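Local coordinates for protein chitinase A (Cycas revoluta, PDB 4MNK) that probably hydrolyses chitin as a plant class V chitinase of glycosyl hydrolase family 18, and binds oligosaccharides in its pockets, at residues Phe179-Leu184 and Gly228-Lys233; Tyr121-Leu126 and Glu170-Tyr175. One frame throughout, in Å; residues are numbered along the deposited sequence. Where two conformers were deposited one is given.

Contact 1 of 2, residues Phe179-Leu184 and Gly228-Lys233; sequences FIAAGL and GMPPEK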
loop_
_atom_site.group_PDB
_atom_site.type_symbol
_atom_site.label_atom_id
_atom_site.label_comp_id
_atom_site.label_asym_id
_atom_site.label_seq_id
_atom_site.Cartn_x
_atom_site.Cartn_y
_atom_site.Cartn_z
ATOM N N PHE A 179 0.136 20.187 5.423
ATOM C CA PHE A 179 0.919 20.186 4.187
ATOM C C PHE A 179 0.410 19.116 3.216
ATOM O O PHE A 179 0.136 19.400 2.046
ATOM C CB PHE A 179 2.399 19.945 4.521
ATOM C CG PHE A 179 3.283 19.754 3.318
ATOM C CD1 PHE A 179 3.988 20.827 2.788
ATOM C CD2 PHE A 179 3.426 18.500 2.725
ATOM C CE1 PHE A 179 4.809 20.658 1.677
ATOM C CE2 PHE A 179 4.244 18.326 1.614
ATOM C CZ PHE A 179 4.937 19.406 1.091
ATOM N N ILE A 180 0.283 17.892 3.722
ATOM C CA ILE A 180 -0.165 16.754 2.925
ATOM C C ILE A 180 -1.588 16.958 2.394
ATOM O O ILE A 180 -1.855 16.721 1.212
ATOM C CB ILE A 180 -0.062 15.436 3.730
ATOM C CG1 ILE A 180 1.404 15.031 3.910
ATOM C CG2 ILE A 180 -0.847 14.323 3.051
ATOM C CD1 ILE A 180 1.629 13.913 4.918
ATOM N N ALA A 181 -2.497 17.407 3.259
ATOM C CA ALA A 181 -3.887 17.634 2.858
ATOM C C ALA A 181 -4.020 18.687 1.752
ATOM O O ALA A 181 -4.898 18.589 0.895
ATOM C CB ALA A 181 -4.736 18.012 4.060
ATOM N N ALA A 182 -3.137 19.681 1.770
ATOM C CA ALA A 182 -3.163 20.735 0.762
ATOM C C ALA A 182 -2.560 20.288 -0.569
ATOM O O ALA A 182 -3.047 20.676 -1.635
ATOM C CB ALA A 182 -2.456 21.973 1.277
ATOM N N GLY A 183 -1.516 19.464 -0.504
ATOM C CA GLY A 183 -0.762 19.082 -1.698
ATOM C C GLY A 183 -1.191 17.797 -2.384
ATOM O O GLY A 183 -0.895 17.601 -3.567
ATOM N N LEU A 184 -1.874 16.922 -1.646
ATOM C CA LEU A 184 -2.201 15.576 -2.123
ATOM C C LEU A 184 -3.692 15.303 -2.109
ATOM O O LEU A 184 -4.435 15.870 -1.309
ATOM C CB LEU A 184 -1.498 14.519 -1.264
ATOM C CG LEU A 184 -0.040 14.161 -1.566
ATOM C CD1 LEU A 184 0.917 15.280 -1.188
ATOM C CD2 LEU A 184 0.335 12.892 -0.842
ATOM N N GLY A 228 -4.812 16.239 12.769
ATOM C CA GLY A 228 -5.628 17.177 12.001
ATOM C C GLY A 228 -5.852 16.823 10.543
ATOM O O GLY A 228 -6.309 17.660 9.765
ATOM N N MET A 229 -5.539 15.585 10.161
ATOM C CA MET A 229 -5.787 15.140 8.792
ATOM C C MET A 229 -7.290 15.049 8.537
ATOM O O MET A 229 -7.997 14.388 9.303
ATOM C CB MET A 229 -5.132 13.782 8.521
ATOM C CG MET A 229 -5.241 13.339 7.067
ATOM S SD MET A 229 -4.168 14.300 5.983
ATOM C CE MET A 229 -2.622 13.414 6.185
ATOM N N PRO A 230 -7.786 15.713 7.470
ATOM C CA PRO A 230 -9.184 15.514 7.096
ATOM C C PRO A 230 -9.404 14.021 6.848
ATOM O O PRO A 230 -8.602 13.404 6.134
ATOM C CB PRO A 230 -9.322 16.306 5.793
ATOM C CG PRO A 230 -8.233 17.319 5.843
ATOM C CD PRO A 230 -7.102 16.648 6.560
ATOM N N PRO A 231 -10.472 13.440 7.431
ATOM C CA PRO A 231 -10.678 11.990 7.368
ATOM C C PRO A 231 -10.753 11.452 5.940
ATOM O O PRO A 231 -10.267 10.349 5.675
ATOM C CB PRO A 231 -12.011 11.789 8.100
ATOM C CG PRO A 231 -12.681 13.120 8.058
ATOM C CD PRO A 231 -11.573 14.116 8.141
ATOM N N GLU A 232 -11.331 12.237 5.032
ATOM C CA GLU A 232 -11.461 11.845 3.625
ATOM C C GLU A 232 -10.116 11.716 2.881
ATOM O O GLU A 232 -10.060 11.134 1.797
ATOM C CB GLU A 232 -12.424 12.785 2.880
ATOM C CG GLU A 232 -11.867 14.169 2.539
ATOM C CD GLU A 232 -12.033 15.203 3.650
ATOM O OE1 GLU A 232 -11.751 16.391 3.384
ATOM O OE2 GLU A 232 -12.440 14.849 4.779
ATOM N N LYS A 233 -9.045 12.248 3.475
ATOM C CA LYS A 233 -7.692 12.159 2.913
ATOM C C LYS A 233 -6.976 10.855 3.285
ATOM O O LYS A 233 -5.870 10.597 2.804
ATOM C CB LYS A 233 -6.840 13.355 3.365
ATOM C CG LYS A 233 -7.325 14.721 2.889
ATOM C CD LYS A 233 -6.933 14.982 1.443
ATOM C CE LYS A 233 -7.366 16.362 0.994
ATOM N NZ LYS A 233 -6.952 16.638 -0.406
#

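Contact 2 of 2, residues Tyr121-Leu126 and Glu170-Tyr175; sequences YPEPQL and EVVTEY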
loop_
_atom_site.group_PDB
_atom_site.type_symbol
_atom_site.label_atom_id
_atom_site.label_comp_id
_atom_site.label_asym_id
_atom_site.label_seq_id
_atom_site.Cartn_x
_atom_site.Cartn_y
_atom_site.Cartn_z
ATOM N N TYR A 121 11.375 5.346 4.614
ATOM C CA TYR A 121 10.440 6.415 4.990
ATOM C C TYR A 121 11.179 7.755 5.019
ATOM O O TYR A 121 12.411 7.774 5.115
ATOM C CB TYR A 121 9.848 6.140 6.381
ATOM C CG TYR A 121 9.131 4.819 6.478
ATOM C CD1 TYR A 121 7.779 4.710 6.153
ATOM C CD2 TYR A 121 9.811 3.670 6.877
ATOM C CE1 TYR A 121 7.122 3.486 6.231
ATOM C CE2 TYR A 121 9.170 2.447 6.952
ATOM C CZ TYR A 121 7.830 2.361 6.630
ATOM O OH TYR A 121 7.201 1.142 6.712
ATOM N N PRO A 122 10.438 8.880 4.938
ATOM C CA PRO A 122 11.059 10.205 5.044
ATOM C C PRO A 122 11.455 10.542 6.485
ATOM O O PRO A 122 10.850 11.407 7.127
ATOM C CB PRO A 122 9.969 11.147 4.524
ATOM C CG PRO A 122 8.691 10.423 4.790
ATOM C CD PRO A 122 9.004 8.972 4.599
ATOM N N GLU A 123 12.473 9.839 6.974
ATOM C CA GLU A 123 13.016 10.041 8.311
ATOM C C GLU A 123 14.529 9.823 8.243
ATOM O O GLU A 123 14.996 9.055 7.402
ATOM C CB GLU A 123 12.342 9.102 9.328
ATOM C CG GLU A 123 12.480 7.600 9.051
ATOM C CD GLU A 123 13.780 7.010 9.576
ATOM O OE1 GLU A 123 14.408 7.626 10.464
ATOM O OE2 GLU A 123 14.171 5.922 9.099
ATOM N N PRO A 124 15.306 10.491 9.121
ATOM C CA PRO A 124 14.924 11.409 10.202
ATOM C C PRO A 124 14.507 12.807 9.717
ATOM O O PRO A 124 14.143 12.974 8.550
ATOM C CB PRO A 124 16.188 11.468 11.066
ATOM C CG PRO A 124 17.289 11.204 10.123
ATOM C CD PRO A 124 16.756 10.221 9.125
ATOM N N GLN A 125 14.555 13.796 10.610
ATOM C CA GLN A 125 14.014 15.130 10.324
ATOM C C GLN A 125 14.517 15.743 9.013
ATOM O O GLN A 125 13.726 16.301 8.250
ATOM C CB GLN A 125 14.251 16.085 11.503
ATOM C CG GLN A 125 13.614 17.469 11.353
ATOM C CD GLN A 125 12.102 17.431 11.152
ATOM O OE1 GLN A 125 11.398 16.614 11.748
ATOM N NE2 GLN A 125 11.597 18.333 10.317
ATOM N N LEU A 126 15.821 15.639 8.752
ATOM C CA LEU A 126 16.393 16.153 7.506
ATOM C C LEU A 126 15.693 15.568 6.281
ATOM O O LEU A 126 15.391 16.287 5.326
ATOM C CB LEU A 126 17.902 15.885 7.430
ATOM C CG LEU A 126 18.586 16.259 6.106
ATOM C CD1 LEU A 126 18.457 17.752 5.804
ATOM C CD2 LEU A 126 20.044 15.833 6.104
ATOM N N GLU A 170 9.812 6.077 19.322
ATOM C CA GLU A 170 10.909 7.044 19.343
ATOM C C GLU A 170 10.712 8.021 18.187
ATOM O O GLU A 170 11.078 7.732 17.044
ATOM C CB GLU A 170 12.264 6.330 19.242
ATOM C CG GLU A 170 13.470 7.210 19.560
ATOM C CD GLU A 170 14.694 6.407 19.967
ATOM O OE1 GLU A 170 15.142 6.555 21.124
ATOM O OE2 GLU A 170 15.208 5.623 19.141
ATOM N N VAL A 171 10.112 9.170 18.494
ATOM C CA VAL A 171 9.727 10.144 17.473
ATOM C C VAL A 171 10.929 10.957 16.998
ATOM O O VAL A 171 11.515 11.725 17.766
ATOM C CB VAL A 171 8.598 11.091 17.964
ATOM C CG1 VAL A 171 8.198 12.072 16.865
ATOM C CG2 VAL A 171 7.382 10.294 18.427
ATOM N N VAL A 172 11.291 10.773 15.731
ATOM C CA VAL A 172 12.372 11.544 15.112
ATOM C C VAL A 172 11.813 12.599 14.157
ATOM O O VAL A 172 12.421 13.651 13.948
ATOM C CB VAL A 172 13.433 10.641 14.411
ATOM C CG1 VAL A 172 13.965 9.598 15.377
ATOM C CG2 VAL A 172 12.879 9.969 13.154
ATOM N N THR A 173 10.649 12.293 13.583
ATOM C CA THR A 173 9.893 13.220 12.748
ATOM C C THR A 173 8.441 12.740 12.676
ATOM O O THR A 173 8.075 11.747 13.312
ATOM C CB THR A 173 10.528 13.398 11.330
ATOM O OG1 THR A 173 9.892 14.487 10.648
ATOM C CG2 THR A 173 10.420 12.122 10.494
ATOM N N GLU A 174 7.614 13.455 11.921
ATOM C CA GLU A 174 6.214 13.087 11.753
ATOM C C GLU A 174 5.694 13.643 10.440
ATOM O O GLU A 174 6.252 14.601 9.905
ATOM C CB GLU A 174 5.368 13.592 12.929
ATOM C CG GLU A 174 5.303 15.105 13.080
ATOM C CD GLU A 174 4.683 15.516 14.398
ATOM O OE1 GLU A 174 5.364 15.391 15.437
ATOM O OE2 GLU A 174 3.517 15.959 14.389
ATOM N N TYR A 175 4.627 13.046 9.920
ATOM C CA TYR A 175 4.024 13.528 8.684
ATOM C C TYR A 175 3.322 14.862 8.919
ATOM O O TYR A 175 2.502 14.979 9.836
ATOM C CB TYR A 175 3.039 12.505 8.123
ATOM C CG TYR A 175 3.684 11.235 7.621
ATOM C CD1 TYR A 175 3.703 10.086 8.408
ATOM C CD2 TYR A 175 4.270 11.180 6.355
ATOM C CE1 TYR A 175 4.295 8.909 7.954
ATOM C CE2 TYR A 175 4.866 10.009 5.888
ATOM C CZ TYR A 175 4.871 8.874 6.692
ATOM O OH TYR A 175 5.448 7.705 6.243
HETATM O O HOH W 1 15.631 13.808 13.431
#

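Contact 1 of 2, residues Phe179-Leu184 and Gly228-Lys233
Ala-181, in the last turn of helix 177-183, and Lys-233, closing a short 3-10 segment, bring the two backbones nearest, their CA atoms 6.7 Å apart. Lys-233 gathers two backbone carbonyls where the chain leaves the helix, one from its last turn and one from the first residue beyond it. NZ of Lys-233 donates to O of Leu-184 at 2.8 Å and to O of Ala-181 at 3.1 Å, lying in the plane of each carbonyl and on a lone pair of the Ala-181 oxygen. A bend at chi2 (-79°) turns CD, and the extended chi3 and chi4 beyond it run the chain out to NZ. CB of Ala-181 meets CD of Pro-230 at 3.7 Å, with CG close behind. CE of Met-229 meets CG2 of Ile-180 at 3.7 Å, the two side chains crossing at about a right angle. A methionine in place of Lys-233 would probably leave both carbonyls without this donor and the helix end less firmly tied to the loop. The contact joins the end of helix 177-183 to the connection between helix 217-227 and strand 234-247, while Leu-184 also packs on helix 125-149 and strand 155-161.

Contact 2 of 2, residues Tyr121-Leu126 and Glu170-Tyr175
Val-172 leads the contact from residues 170-175, laying CG2 against Pro-124, 3.9 Å from its CA, and equally near OE1 of Glu-123. Its carbonyl O accepts a 3.3 Å hydrogen bond from a water that in turn accepts from N of Gln-125, so one water bridges the first turn of helix 125-149 and residues 170-175. Thr-173 then splits its two branches between unlike partners. OG1, anti to the backbone N (chi1 -170°), donates to OE1 of Gln-125 at 2.8 Å from above the amide plane, 46° out of it, and the two side chains cross at about a right angle. The methyl CG2 instead packs 3.5 Å from O of Pro-122, the centre of an inverse gamma turn, and 3.8 Å from CB of Glu-123. Tyr-175 completes the series. Its CE2 meets CG of Pro-122 at 4.0 Å, and its OH reaches the edge of the Tyr-121 ring, near the ring plane; that hydroxyl is hydrogen-bonded to N of Tyr-161. In the fold, the contact sets the turn leading from strand 114-119 into helix 125-149 against the two-stranded antiparallel hairpin of 165-166 and 173-174, where Val-172 and Thr-173 form a classic beta bulge facing Leu-166, and Met-128 of the helix packs on Pro-122, Thr-173 and Tyr-175.

Overall arrangement
Contact 2 closes before contact 1 opens along the chain, and their centres lie 18 Å apart. They nevertheless meet directly, because strand 173-174 is followed by helix 177-183: CD1 of Ile-180 in contact 1 packs against CB of Tyr-175 in contact 2 at 3.8 Å. Both fasten successive parts of the connection between strands 155-161 and 186-190 to other elements of the family 18 TIM barrel. Contact 1 stands away from the sugar, the side chain of Leu-184 being about 13 Å from a bound N-acetylglucosamine. Contact 2 adjoins residues of both glycan pockets: Tyr-121 directly follows Glu-120 of one, and Tyr-161, engaged by Tyr-121 and Tyr-175, belongs to the other.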